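PDB 3WZ4: DotI from Legionella pneumophila, which probably serves as a component of an inner-membrane complex essential for type IV secretion, the chain here being its periplasmic domain. Local coordinates for residues Y88-Q93 / M115-V120; N111-L116 / S132-G137; A20-N25 / I96-Q101; R74-L79 / V92-L97. All coordinates share one frame; numbering follows the deposited sequence. Where two conformers were deposited one is given.

Contact 1: Y88-Q93 / M115-V120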
loop_
_atom_site.group_PDB
_atom_site.type_symbol
_atom_site.label_atom_id
_atom_site.label_comp_id
_atom_site.label_asym_id
_atom_site.label_seq_id
_atom_site.Cartn_x
_atom_site.Cartn_y
_atom_site.Cartn_z
ATOM N N TYR A 88 4.703 -14.906 12.065
ATOM C CA TYR A 88 5.921 -14.408 11.444
ATOM C C TYR A 88 5.608 -13.154 10.643
ATOM O O TYR A 88 4.599 -13.094 9.940
ATOM C CB TYR A 88 6.562 -15.469 10.545
ATOM C CG TYR A 88 8.052 -15.267 10.372
ATOM C CD1 TYR A 88 8.553 -14.438 9.374
ATOM C CD2 TYR A 88 8.957 -15.887 11.223
ATOM C CE1 TYR A 88 9.912 -14.245 9.222
ATOM C CE2 TYR A 88 10.319 -15.699 11.076
ATOM C CZ TYR A 88 10.789 -14.879 10.077
ATOM O OH TYR A 88 12.140 -14.690 9.931
ATOM N N SER A 89 6.474 -12.152 10.752
ATOM C CA SER A 89 6.195 -10.851 10.163
ATOM C C SER A 89 7.412 -10.215 9.494
ATOM O O SER A 89 8.550 -10.602 9.749
ATOM C CB SER A 89 5.634 -9.907 11.227
ATOM O OG SER A 89 4.479 -10.457 11.828
ATOM N N TRP A 90 7.148 -9.231 8.643
ATOM C CA TRP A 90 8.187 -8.499 7.933
ATOM C C TRP A 90 7.864 -7.018 7.946
ATOM O O TRP A 90 6.753 -6.618 7.597
ATOM C CB TRP A 90 8.252 -8.930 6.465
ATOM C CG TRP A 90 8.656 -10.346 6.224
ATOM C CD1 TRP A 90 9.910 -10.804 5.927
ATOM C CD2 TRP A 90 7.800 -11.492 6.222
ATOM N NE1 TRP A 90 9.886 -12.165 5.752
ATOM C CE2 TRP A 90 8.603 -12.613 5.929
ATOM C CE3 TRP A 90 6.433 -11.680 6.445
ATOM C CZ2 TRP A 90 8.085 -13.903 5.856
ATOM C CZ3 TRP A 90 5.920 -12.962 6.373
ATOM C CH2 TRP A 90 6.744 -14.057 6.082
ATOM N N ARG A 91 8.828 -6.197 8.343
ATOM C CA ARG A 91 8.669 -4.754 8.211
ATOM C C ARG A 91 9.385 -4.304 6.944
ATOM O O ARG A 91 10.615 -4.319 6.871
ATOM C CB ARG A 91 9.200 -4.023 9.446
ATOM C CG ARG A 91 8.462 -2.724 9.739
ATOM C CD ARG A 91 8.881 -2.108 11.069
ATOM N NE ARG A 91 8.531 -2.948 12.214
ATOM C CZ ARG A 91 7.359 -2.909 12.844
ATOM N NH1 ARG A 91 6.411 -2.076 12.438
ATOM N NH2 ARG A 91 7.135 -3.706 13.878
ATOM N N VAL A 92 8.602 -3.922 5.939
ATOM C CA VAL A 92 9.134 -3.578 4.624
ATOM C C VAL A 92 8.995 -2.096 4.287
ATOM O O VAL A 92 7.943 -1.497 4.497
ATOM C CB VAL A 92 8.441 -4.398 3.519
ATOM C CG1 VAL A 92 8.828 -3.879 2.144
ATOM C CG2 VAL A 92 8.780 -5.877 3.664
ATOM N N GLN A 93 10.061 -1.519 3.744
ATOM C CA GLN A 93 10.079 -0.105 3.410
ATOM C C GLN A 93 10.483 0.111 1.956
ATOM O O GLN A 93 11.383 -0.557 1.447
ATOM C CB GLN A 93 11.036 0.640 4.336
ATOM C CG GLN A 93 11.036 2.143 4.144
ATOM C CD GLN A 93 11.849 2.859 5.199
ATOM O OE1 GLN A 93 11.360 3.132 6.296
ATOM N NE2 GLN A 93 13.105 3.158 4.879
HETATM N N MSE A 115 5.532 -0.758 5.610
HETATM C CA MSE A 115 4.474 -1.736 5.812
HETATM C C MSE A 115 4.874 -2.801 6.826
HETATM O O MSE A 115 6.007 -3.287 6.824
HETATM C CB MSE A 115 4.116 -2.412 4.484
HETATM C CG MSE A 115 3.510 -1.486 3.438
HETATM SE SE MSE A 115 3.544 -2.259 1.636
HETATM C CE MSE A 115 5.411 -1.904 1.189
ATOM N N LEU A 116 3.939 -3.154 7.698
ATOM C CA LEU A 116 4.095 -4.341 8.522
ATOM C C LEU A 116 3.308 -5.464 7.864
ATOM O O LEU A 116 2.094 -5.369 7.698
ATOM C CB LEU A 116 3.606 -4.095 9.953
ATOM C CG LEU A 116 3.648 -5.310 10.885
ATOM C CD1 LEU A 116 5.075 -5.806 11.064
ATOM C CD2 LEU A 116 3.017 -4.990 12.234
ATOM N N ILE A 117 4.007 -6.518 7.465
ATOM C CA ILE A 117 3.371 -7.637 6.787
ATOM C C ILE A 117 3.407 -8.879 7.668
ATOM O O ILE A 117 4.447 -9.213 8.239
ATOM C CB ILE A 117 4.058 -7.925 5.435
ATOM C CG1 ILE A 117 3.863 -6.740 4.488
ATOM C CG2 ILE A 117 3.525 -9.212 4.818
ATOM C CD1 ILE A 117 4.527 -6.918 3.144
ATOM N N THR A 118 2.268 -9.553 7.792
ATOM C CA THR A 118 2.181 -10.731 8.646
ATOM C C THR A 118 1.563 -11.930 7.934
ATOM O O THR A 118 0.698 -11.781 7.073
ATOM C CB THR A 118 1.366 -10.441 9.919
ATOM O OG1 THR A 118 0.004 -10.176 9.566
ATOM C CG2 THR A 118 1.935 -9.236 10.651
ATOM N N ARG A 119 2.022 -13.120 8.303
ATOM C CA ARG A 119 1.433 -14.350 7.800
ATOM C C ARG A 119 0.023 -14.507 8.348
ATOM O O ARG A 119 -0.213 -14.312 9.538
ATOM C CB ARG A 119 2.276 -15.552 8.216
ATOM C CG ARG A 119 3.694 -15.526 7.690
ATOM C CD ARG A 119 3.947 -16.704 6.769
ATOM N NE ARG A 119 3.469 -17.954 7.350
ATOM C CZ ARG A 119 3.551 -19.135 6.748
ATOM N NH1 ARG A 119 4.098 -19.230 5.540
ATOM N NH2 ARG A 119 3.088 -20.223 7.350
ATOM N N VAL A 120 -0.913 -14.851 7.471
ATOM C CA VAL A 120 -2.284 -15.118 7.877
ATOM C C VAL A 120 -2.747 -16.431 7.260
ATOM O O VAL A 120 -2.003 -17.072 6.516
ATOM C CB VAL A 120 -3.242 -13.982 7.461
ATOM C CG1 VAL A 120 -2.925 -12.710 8.233
ATOM C CG2 VAL A 120 -3.165 -13.740 5.957
#

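Contact 2: N111-L116 / S132-G137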
loop_
_atom_site.group_PDB
_atom_site.type_symbol
_atom_site.label_atom_id
_atom_site.label_comp_id
_atom_site.label_asym_id
_atom_site.label_seq_id
_atom_site.Cartn_x
_atom_site.Cartn_y
_atom_site.Cartn_z
ATOM N N ASN A 111 7.606 9.889 -1.672
ATOM C CA ASN A 111 7.151 9.328 -0.407
ATOM C C ASN A 111 7.906 8.060 -0.040
ATOM O O ASN A 111 8.483 7.394 -0.899
ATOM C CB ASN A 111 5.646 9.039 -0.454
ATOM C CG ASN A 111 4.809 10.301 -0.517
ATOM O OD1 ASN A 111 5.100 11.287 0.159
ATOM N ND2 ASN A 111 3.761 10.277 -1.335
ATOM N N VAL A 112 7.902 7.738 1.247
ATOM C CA VAL A 112 8.410 6.459 1.711
ATOM C C VAL A 112 7.266 5.671 2.332
ATOM O O VAL A 112 6.594 6.153 3.242
ATOM C CB VAL A 112 9.525 6.633 2.751
ATOM C CG1 VAL A 112 10.175 5.292 3.052
ATOM C CG2 VAL A 112 10.557 7.618 2.244
ATOM N N VAL A 113 7.035 4.469 1.821
ATOM C CA VAL A 113 5.996 3.603 2.360
ATOM C C VAL A 113 6.613 2.582 3.309
ATOM O O VAL A 113 7.603 1.928 2.980
ATOM C CB VAL A 113 5.233 2.865 1.243
ATOM C CG1 VAL A 113 4.174 1.954 1.836
ATOM C CG2 VAL A 113 4.607 3.861 0.275
ATOM N N THR A 114 6.035 2.458 4.498
ATOM C CA THR A 114 6.490 1.455 5.446
ATOM C C THR A 114 5.330 0.539 5.805
ATOM O O THR A 114 4.272 0.997 6.239
ATOM C CB THR A 114 7.082 2.094 6.713
ATOM O OG1 THR A 114 7.991 3.137 6.338
ATOM C CG2 THR A 114 7.827 1.054 7.536
HETATM N N MSE A 115 5.532 -0.758 5.610
HETATM C CA MSE A 115 4.474 -1.736 5.812
HETATM C C MSE A 115 4.874 -2.801 6.826
HETATM O O MSE A 115 6.007 -3.287 6.824
HETATM C CB MSE A 115 4.116 -2.412 4.484
HETATM C CG MSE A 115 3.510 -1.486 3.438
HETATM SE SE MSE A 115 3.544 -2.259 1.636
HETATM C CE MSE A 115 5.411 -1.904 1.189
ATOM N N LEU A 116 3.939 -3.154 7.698
ATOM C CA LEU A 116 4.095 -4.341 8.522
ATOM C C LEU A 116 3.308 -5.464 7.864
ATOM O O LEU A 116 2.094 -5.369 7.698
ATOM C CB LEU A 116 3.606 -4.095 9.953
ATOM C CG LEU A 116 3.648 -5.310 10.885
ATOM C CD1 LEU A 116 5.075 -5.806 11.064
ATOM C CD2 LEU A 116 3.017 -4.990 12.234
ATOM N N SER A 132 -0.682 -5.410 7.856
ATOM C CA SER A 132 -1.309 -5.034 9.123
ATOM C C SER A 132 -1.174 -3.538 9.399
ATOM O O SER A 132 -1.988 -2.951 10.109
ATOM C CB SER A 132 -0.714 -5.835 10.284
ATOM O OG SER A 132 -1.206 -7.165 10.283
ATOM N N GLN A 133 -0.140 -2.924 8.837
ATOM C CA GLN A 133 0.048 -1.488 8.984
ATOM C C GLN A 133 0.626 -0.891 7.714
ATOM O O GLN A 133 1.569 -1.428 7.135
ATOM C CB GLN A 133 0.947 -1.160 10.179
ATOM C CG GLN A 133 1.031 0.331 10.471
ATOM C CD GLN A 133 1.906 0.653 11.667
ATOM O OE1 GLN A 133 3.042 0.191 11.761
ATOM N NE2 GLN A 133 1.378 1.454 12.587
ATOM N N PHE A 134 0.047 0.226 7.293
ATOM C CA PHE A 134 0.453 0.911 6.081
ATOM C C PHE A 134 0.757 2.364 6.435
ATOM O O PHE A 134 -0.148 3.138 6.741
ATOM C CB PHE A 134 -0.674 0.839 5.051
ATOM C CG PHE A 134 -0.249 1.184 3.652
ATOM C CD1 PHE A 134 -0.203 2.504 3.231
ATOM C CD2 PHE A 134 0.089 0.187 2.750
ATOM C CE1 PHE A 134 0.176 2.823 1.941
ATOM C CE2 PHE A 134 0.471 0.501 1.457
ATOM C CZ PHE A 134 0.513 1.818 1.053
ATOM N N VAL A 135 2.033 2.728 6.410
ATOM C CA VAL A 135 2.433 4.077 6.791
ATOM C C VAL A 135 3.129 4.811 5.652
ATOM O O VAL A 135 4.057 4.287 5.034
ATOM C CB VAL A 135 3.335 4.069 8.033
ATOM C CG1 VAL A 135 3.841 5.470 8.332
ATOM C CG2 VAL A 135 2.580 3.499 9.231
ATOM N N VAL A 136 2.669 6.027 5.376
ATOM C CA VAL A 136 3.252 6.851 4.327
ATOM C C VAL A 136 3.903 8.089 4.929
ATOM O O VAL A 136 3.363 8.698 5.852
ATOM C CB VAL A 136 2.189 7.291 3.298
ATOM C CG1 VAL A 136 2.815 8.191 2.239
ATOM C CG2 VAL A 136 1.531 6.077 2.656
ATOM N N GLY A 137 5.068 8.454 4.405
ATOM C CA GLY A 137 5.767 9.643 4.852
ATOM C C GLY A 137 6.610 10.215 3.732
ATOM O O GLY A 137 6.765 9.581 2.688
HETATM O O HOH W 1 6.898 5.312 5.835
HETATM O O HOH W 2 4.538 0.246 9.180
#

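Contact 3: A20-N25 / I96-Q101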
loop_
_atom_site.group_PDB
_atom_site.type_symbol
_atom_site.label_atom_id
_atom_site.label_comp_id
_atom_site.label_asym_id
_atom_site.label_seq_id
_atom_site.Cartn_x
_atom_site.Cartn_y
_atom_site.Cartn_z
ATOM N N ALA A 20 -0.128 -0.245 -5.912
ATOM C CA ALA A 20 -1.570 -0.341 -6.095
ATOM C C ALA A 20 -2.309 0.726 -5.292
ATOM O O ALA A 20 -3.298 1.291 -5.754
ATOM C CB ALA A 20 -2.058 -1.732 -5.710
ATOM N N ALA A 21 -1.823 0.997 -4.085
ATOM C CA ALA A 21 -2.445 1.989 -3.216
ATOM C C ALA A 21 -2.404 3.397 -3.812
ATOM O O ALA A 21 -3.209 4.250 -3.453
ATOM C CB ALA A 21 -1.787 1.976 -1.845
ATOM N N PHE A 22 -1.467 3.637 -4.722
ATOM C CA PHE A 22 -1.348 4.948 -5.350
ATOM C C PHE A 22 -1.650 4.889 -6.842
ATOM O O PHE A 22 -1.091 5.652 -7.632
ATOM C CB PHE A 22 0.042 5.539 -5.104
ATOM C CG PHE A 22 0.274 5.945 -3.679
ATOM C CD1 PHE A 22 -0.099 7.203 -3.236
ATOM C CD2 PHE A 22 0.850 5.066 -2.778
ATOM C CE1 PHE A 22 0.106 7.582 -1.923
ATOM C CE2 PHE A 22 1.061 5.440 -1.462
ATOM C CZ PHE A 22 0.688 6.699 -1.036
ATOM N N THR A 23 -2.539 3.977 -7.222
ATOM C CA THR A 23 -2.931 3.829 -8.618
ATOM C C THR A 23 -4.451 3.864 -8.739
ATOM O O THR A 23 -5.107 2.825 -8.703
ATOM C CB THR A 23 -2.381 2.517 -9.224
ATOM O OG1 THR A 23 -0.961 2.463 -9.038
ATOM C CG2 THR A 23 -2.693 2.435 -10.714
ATOM N N TYR A 24 -5.004 5.067 -8.870
ATOM C CA TYR A 24 -6.447 5.252 -8.968
ATOM C C TYR A 24 -6.768 6.632 -9.540
ATOM O O TYR A 24 -5.861 7.413 -9.828
ATOM C CB TYR A 24 -7.103 5.086 -7.597
ATOM C CG TYR A 24 -6.755 6.184 -6.614
ATOM C CD1 TYR A 24 -5.592 6.126 -5.858
ATOM C CD2 TYR A 24 -7.592 7.278 -6.442
ATOM C CE1 TYR A 24 -5.271 7.131 -4.957
ATOM C CE2 TYR A 24 -7.278 8.289 -5.545
ATOM C CZ TYR A 24 -6.120 8.211 -4.807
ATOM O OH TYR A 24 -5.808 9.213 -3.914
ATOM N N ASN A 25 -8.053 6.928 -9.707
ATOM C CA ASN A 25 -8.466 8.218 -10.259
ATOM C C ASN A 25 -9.879 8.623 -9.850
ATOM O O ASN A 25 -10.585 7.857 -9.191
ATOM C CB ASN A 25 -8.337 8.225 -11.785
ATOM C CG ASN A 25 -9.165 7.140 -12.445
ATOM O OD1 ASN A 25 -10.394 7.201 -12.452
ATOM N ND2 ASN A 25 -8.493 6.143 -13.014
ATOM N N ILE A 96 8.848 5.859 -3.070
ATOM C CA ILE A 96 8.111 5.928 -4.324
ATOM C C ILE A 96 7.970 7.362 -4.818
ATOM O O ILE A 96 8.102 8.313 -4.047
ATOM C CB ILE A 96 6.692 5.320 -4.184
ATOM C CG1 ILE A 96 5.863 6.124 -3.180
ATOM C CG2 ILE A 96 6.768 3.863 -3.771
ATOM C CD1 ILE A 96 4.458 5.589 -2.976
ATOM N N LEU A 97 7.702 7.504 -6.111
ATOM C CA LEU A 97 7.374 8.801 -6.687
ATOM C C LEU A 97 5.913 8.805 -7.123
ATOM O O LEU A 97 5.544 8.130 -8.080
ATOM C CB LEU A 97 8.276 9.112 -7.882
ATOM C CG LEU A 97 8.019 10.468 -8.545
ATOM C CD1 LEU A 97 8.303 11.600 -7.565
ATOM C CD2 LEU A 97 8.845 10.624 -9.819
ATOM N N VAL A 98 5.083 9.563 -6.415
ATOM C CA VAL A 98 3.659 9.612 -6.715
ATOM C C VAL A 98 3.345 10.790 -7.632
ATOM O O VAL A 98 3.887 11.881 -7.459
ATOM C CB VAL A 98 2.812 9.718 -5.429
ATOM C CG1 VAL A 98 1.333 9.680 -5.760
ATOM C CG2 VAL A 98 3.168 8.595 -4.463
ATOM N N THR A 99 2.472 10.559 -8.608
ATOM C CA THR A 99 2.077 11.596 -9.555
ATOM C C THR A 99 0.564 11.822 -9.563
ATOM O O THR A 99 -0.210 10.905 -9.832
ATOM C CB THR A 99 2.541 11.253 -10.983
ATOM O OG1 THR A 99 3.970 11.168 -11.014
ATOM C CG2 THR A 99 2.079 12.313 -11.970
ATOM N N TYR A 100 0.155 13.050 -9.255
ATOM C CA TYR A 100 -1.236 13.471 -9.372
ATOM C C TYR A 100 -1.349 14.410 -10.567
ATOM O O TYR A 100 -0.715 15.464 -10.586
ATOM C CB TYR A 100 -1.673 14.216 -8.111
ATOM C CG TYR A 100 -1.602 13.410 -6.834
ATOM C CD1 TYR A 100 -0.402 13.259 -6.150
ATOM C CD2 TYR A 100 -2.740 12.815 -6.301
ATOM C CE1 TYR A 100 -0.334 12.529 -4.976
ATOM C CE2 TYR A 100 -2.682 12.082 -5.126
ATOM C CZ TYR A 100 -1.475 11.942 -4.470
ATOM O OH TYR A 100 -1.409 11.217 -3.302
ATOM N N GLN A 101 -2.147 14.048 -11.566
ATOM C CA GLN A 101 -2.192 14.872 -12.771
ATOM C C GLN A 101 -3.532 14.914 -13.493
ATOM O O GLN A 101 -4.398 14.058 -13.301
ATOM C CB GLN A 101 -1.093 14.456 -13.753
ATOM C CG GLN A 101 -1.348 13.134 -14.449
ATOM C CD GLN A 101 -0.203 12.729 -15.355
ATOM O OE1 GLN A 101 0.046 13.365 -16.380
ATOM N NE2 GLN A 101 0.508 11.672 -14.975
HETATM O O HOH W 3 -2.982 9.412 -2.945
#

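Contact 4: R74-L79 / V92-L97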
loop_
_atom_site.group_PDB
_atom_site.type_symbol
_atom_site.label_atom_id
_atom_site.label_comp_id
_atom_site.label_asym_id
_atom_site.label_seq_id
_atom_site.Cartn_x
_atom_site.Cartn_y
_atom_site.Cartn_z
ATOM N N ARG A 74 13.329 3.217 -5.298
ATOM C CA ARG A 74 14.394 2.264 -5.012
ATOM C C ARG A 74 13.788 0.919 -4.632
ATOM O O ARG A 74 12.581 0.816 -4.409
ATOM C CB ARG A 74 15.309 2.788 -3.901
ATOM C CG ARG A 74 16.350 3.780 -4.399
ATOM C CD ARG A 74 16.739 4.804 -3.344
ATOM N NE ARG A 74 17.724 4.308 -2.383
ATOM C CZ ARG A 74 18.972 3.973 -2.694
ATOM N NH1 ARG A 74 19.390 4.055 -3.950
ATOM N NH2 ARG A 74 19.804 3.543 -1.754
ATOM N N ALA A 75 14.621 -0.111 -4.573
ATOM C CA ALA A 75 14.151 -1.439 -4.205
ATOM C C ALA A 75 13.628 -1.448 -2.771
ATOM O O ALA A 75 14.149 -0.735 -1.909
ATOM C CB ALA A 75 15.262 -2.464 -4.374
ATOM N N PRO A 76 12.584 -2.247 -2.518
ATOM C CA PRO A 76 12.054 -2.403 -1.161
ATOM C C PRO A 76 13.038 -3.172 -0.294
ATOM O O PRO A 76 13.721 -4.068 -0.792
ATOM C CB PRO A 76 10.782 -3.227 -1.378
ATOM C CG PRO A 76 11.031 -3.978 -2.639
ATOM C CD PRO A 76 11.834 -3.047 -3.502
ATOM N N ILE A 77 13.114 -2.821 0.985
ATOM C CA ILE A 77 14.028 -3.495 1.898
ATOM C C ILE A 77 13.305 -3.990 3.144
ATOM O O ILE A 77 12.334 -3.384 3.595
ATOM C CB ILE A 77 15.184 -2.569 2.335
ATOM C CG1 ILE A 77 14.637 -1.349 3.078
ATOM C CG2 ILE A 77 16.018 -2.140 1.132
ATOM C CD1 ILE A 77 15.706 -0.354 3.486
ATOM N N ILE A 78 13.778 -5.105 3.689
ATOM C CA ILE A 78 13.272 -5.598 4.961
ATOM C C ILE A 78 14.054 -4.937 6.087
ATOM O O ILE A 78 15.248 -5.181 6.244
ATOM C CB ILE A 78 13.406 -7.125 5.064
ATOM C CG1 ILE A 78 12.533 -7.801 4.005
ATOM C CG2 ILE A 78 13.028 -7.609 6.461
ATOM C CD1 ILE A 78 12.791 -9.281 3.863
ATOM N N LEU A 79 13.383 -4.081 6.850
ATOM C CA LEU A 79 14.007 -3.416 7.987
ATOM C C LEU A 79 14.194 -4.405 9.129
ATOM O O LEU A 79 15.170 -4.337 9.878
ATOM C CB LEU A 79 13.147 -2.242 8.463
ATOM C CG LEU A 79 12.863 -1.112 7.469
ATOM C CD1 LEU A 79 11.934 -0.088 8.094
ATOM C CD2 LEU A 79 14.157 -0.450 7.001
ATOM N N VAL A 92 8.602 -3.922 5.939
ATOM C CA VAL A 92 9.134 -3.578 4.624
ATOM C C VAL A 92 8.995 -2.096 4.287
ATOM O O VAL A 92 7.943 -1.497 4.497
ATOM C CB VAL A 92 8.441 -4.398 3.519
ATOM C CG1 VAL A 92 8.828 -3.879 2.144
ATOM C CG2 VAL A 92 8.780 -5.877 3.664
ATOM N N GLN A 93 10.061 -1.519 3.744
ATOM C CA GLN A 93 10.079 -0.105 3.410
ATOM C C GLN A 93 10.483 0.111 1.956
ATOM O O GLN A 93 11.383 -0.557 1.447
ATOM C CB GLN A 93 11.036 0.640 4.336
ATOM C CG GLN A 93 11.036 2.143 4.144
ATOM C CD GLN A 93 11.849 2.859 5.199
ATOM O OE1 GLN A 93 11.360 3.132 6.296
ATOM N NE2 GLN A 93 13.105 3.158 4.879
HETATM N N MSE A 94 9.809 1.045 1.293
HETATM C CA MSE A 94 10.105 1.356 -0.101
HETATM C C MSE A 94 9.753 2.803 -0.417
HETATM O O MSE A 94 8.662 3.265 -0.093
HETATM C CB MSE A 94 9.343 0.418 -1.043
HETATM C CG MSE A 94 9.850 0.445 -2.482
HETATM SE SE MSE A 94 8.856 -0.728 -3.688
HETATM C CE MSE A 94 7.192 0.287 -3.768
ATOM N N PRO A 95 10.690 3.528 -1.045
ATOM C CA PRO A 95 10.439 4.899 -1.494
ATOM C C PRO A 95 9.746 4.906 -2.854
ATOM O O PRO A 95 10.028 4.052 -3.692
ATOM C CB PRO A 95 11.848 5.476 -1.621
ATOM C CG PRO A 95 12.678 4.300 -2.020
ATOM C CD PRO A 95 12.070 3.098 -1.328
ATOM N N ILE A 96 8.848 5.859 -3.070
ATOM C CA ILE A 96 8.111 5.928 -4.324
ATOM C C ILE A 96 7.970 7.362 -4.818
ATOM O O ILE A 96 8.102 8.313 -4.047
ATOM C CB ILE A 96 6.692 5.320 -4.184
ATOM C CG1 ILE A 96 5.863 6.124 -3.180
ATOM C CG2 ILE A 96 6.768 3.863 -3.771
ATOM C CD1 ILE A 96 4.458 5.589 -2.976
ATOM N N LEU A 97 7.702 7.504 -6.111
ATOM C CA LEU A 97 7.374 8.801 -6.687
ATOM C C LEU A 97 5.913 8.805 -7.123
ATOM O O LEU A 97 5.544 8.130 -8.080
ATOM C CB LEU A 97 8.276 9.112 -7.882
ATOM C CG LEU A 97 8.019 10.468 -8.545
ATOM C CD1 LEU A 97 8.303 11.600 -7.565
ATOM C CD2 LEU A 97 8.845 10.624 -9.819
#

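Contact 1: Y88-Q93 / M115-V120
Ile117 O accepts one hydrogen bond, from Trp90 N at 2.7 Å and in the carbonyl plane. Ser89 CA comes to 3.1 Å from Ile117 O as a bent CA-H...O contact, 122° at the hydrogen, and the indole atom Trp90 CE3 packs beside the same oxygen at 3.6 Å. Ile117 N bonds back to Trp90 O, and Val92 and Met115, the latter a selenomethionine, exchange a second such pair. A fifth bond, Arg119 N to Tyr88 O, closes the register at the other end.

On the face carrying Trp90 and Ile117, the indole organises the packing. Tyr88 CD1 lies over one face of the indole, offset toward the rim, while the aliphatic part of Arg119 borders its edge, with Arg119 CG 3.6 Å from Trp90 CZ3. Arg119 CG is anti to the carbonyl carbon (chi1 -61°), and the guanidinium plane is turned 54° from the indole, so the two are not stacked. Their polar ends have partners outside the two strands: Arg119 NH1 bonds to His3 O and Trp90 NE1 to Asp7 OD1. Further along, Val92 CG1 meets Met115 CE at 4.1 Å.

The reverse face is built differently. Ser89 OG is 3.1 Å from Thr118 CG2 while bonding to Arg87 O. In one of two Arg91 conformers, and so only tentatively, Leu116 CD1 sits over the guanidinium near its rim.

Alternating hydrogen-bonded and non-hydrogen-bonded pairs define an antiparallel hairpin, strands 87-101 and 106-119. Helix 7-21 covers its Val92, Met115 and Ile117 side through Ala14, consistent with an NTF2-like helix-on-sheet fold.

Contact 2: N111-L116 / S132-G137
Val112 and Gly137 trade backbone hydrogen bonds, the shorter being Val112 N to Gly137 O at 2.6 Å, and Thr114 and Val135 repeat the exchange. At Leu116 the pattern changes: Leu116 N bonds to Gln133 O at 3.0 Å, but Leu116 O accepts from Ser132 N at 2.8 Å. Two residues thus face one, the classic beta bulge. Ser132 OG turns to Glu43 and Thr41, and Phe134 N gives its hydrogen to Gln47 OE1.

Water-mediated bonds supplement these on the side bearing Thr114 and Val135. One water donates to Val112 O at 2.7 Å and to Val135 O, and also pairs with Thr114 OG1. A second donates to Gln133 OE1 at 3.0 Å and, weakly, to Thr114 O.

Aromatic and apolar contacts occupy the reverse side. Val113 CG1 sits over one face of the Phe134 ring, 4.1 Å from its centroid and 24° off the normal, a CH-pi contact. Met115 lies beside the ring and points the same way, its SE 5.1 Å from the Phe134 centroid in an oblique Met-aromatic contact. Phe48 adds an edge-to-face partner.

The chemistry is therefore divided: two waters bridge polar atoms on the face of Thr114 and Gln133, which these share with Val112, Val135 and Leu116, whereas Phe134, in contact with Val113, Met115 and Phe48, gives the opposite side an aromatic, apolar character.

Contact 3: A20-N25 / I96-Q101
Phe22 presents its ring to strand 96-101 with a different part to each of three side chains. Val98 CG2 lies over one face, 4.1 Å from the ring centroid and 24° off the normal, which makes it a CH-pi contact. The closest ring atom to this methyl is Phe22 CD1 at 3.8 Å, so the methyl is offset toward the rim. Val98 and Phe22 cross at about a right angle.

Ile96 also crosses Phe22 nearly perpendicularly, but its CD1 approaches obliquely, 3.7 Å from Phe22 CD2. Ile96 CG1 lies between the backbone N and the carbonyl carbon (chi1 63°), with CD1 extending on to the ring. At the ring edge, near its plane, Tyr100 OH stands 4.2 Å from Phe22 CE1.

The second aromatic of 20-25, Tyr24, approaches more loosely: its OH is 4.4 Å from Tyr100 CE2, near the plane of that ring. A water lies between the two hydroxyls, though its separation from Tyr100 OH is too short to be trusted.

Across this junction between the end of helix 7-21 and the sheet, cohesion is thus apolar and CH-pi in kind round Phe22, which also touches Val136 and Ala70; polar character is confined, within this contact, to the two tyrosine hydroxyls, whose water link is doubtful.

Contact 4: R74-L79 / V92-L97
Pro76 and Met94 form the tight part of this contact, lying side by side and pointing the same way. The selenium Met94 SE is 3.8 Å from Pro76 CD. Met94 CG, anti to the backbone N (chi1 -166°), is placed 3.4 Å from Arg74 O. Met94 and Val92 are both buried: helix 7-21 covers Met94 through Asn15 and Ala18, and Val92 CG1 extends the apolar strip, meeting Pro76 CB at 4.1 Å.

Backbone pairing is short here. Ile77 and Gln93 exchange two hydrogen bonds, Ile77 N to Gln93 O and Gln93 N to Ile77 O, each 2.9 Å, and Pro76 CA adds a CA-H...O contact to Gln93 O. Pro95, at the next position that could pair, has no N-H to give, and 74-76 runs as loop.

The solvent side differs in exposure more than in distance, for Leu79, Ile77 and Arg74 are all exposed. Leu79 crosses Gln93 obliquely, its CD1 3.7 Å from Gln93 OE1, an atom that also makes a weak bond to Thr114 OG1. Ile77 packs its CG1 against Gln93 O at 3.7 Å. The ring of Pro95 fits against Arg74, with Pro95 CG 3.6 Å from Arg74 CB, while the end of the arginine leads away from the strand.

Two backbone bonds thus fix the register, while contacts of proline rings and a selenomethionine hold together the loop part; amide and guanidinium groups belong to the outer side.

How the contacts relate
All four contacts use one antiparallel sheet, and in three of them strand 87-101 supplies a segment. Along it, residues 88-93 serve contact 1, 92-97 contact 4 and 96-101 contact 3. The centres of contact 1 and contact 4 lie 13 Å apart, and those of contact 1 and contact 3 lie 22 Å apart. Contact 2 continues from contact 1 along strand 106-119, sharing Met115 and Leu116, and carries the sheet to 129-138, one of its two outermost strands. Contacts 4, 1 and 2, in chain order, each pair the two strands of successive hairpins, whereas contact 3 bridges 70 residues and packs the loop just after helix 7-21 against the sheet of this periplasmic domain.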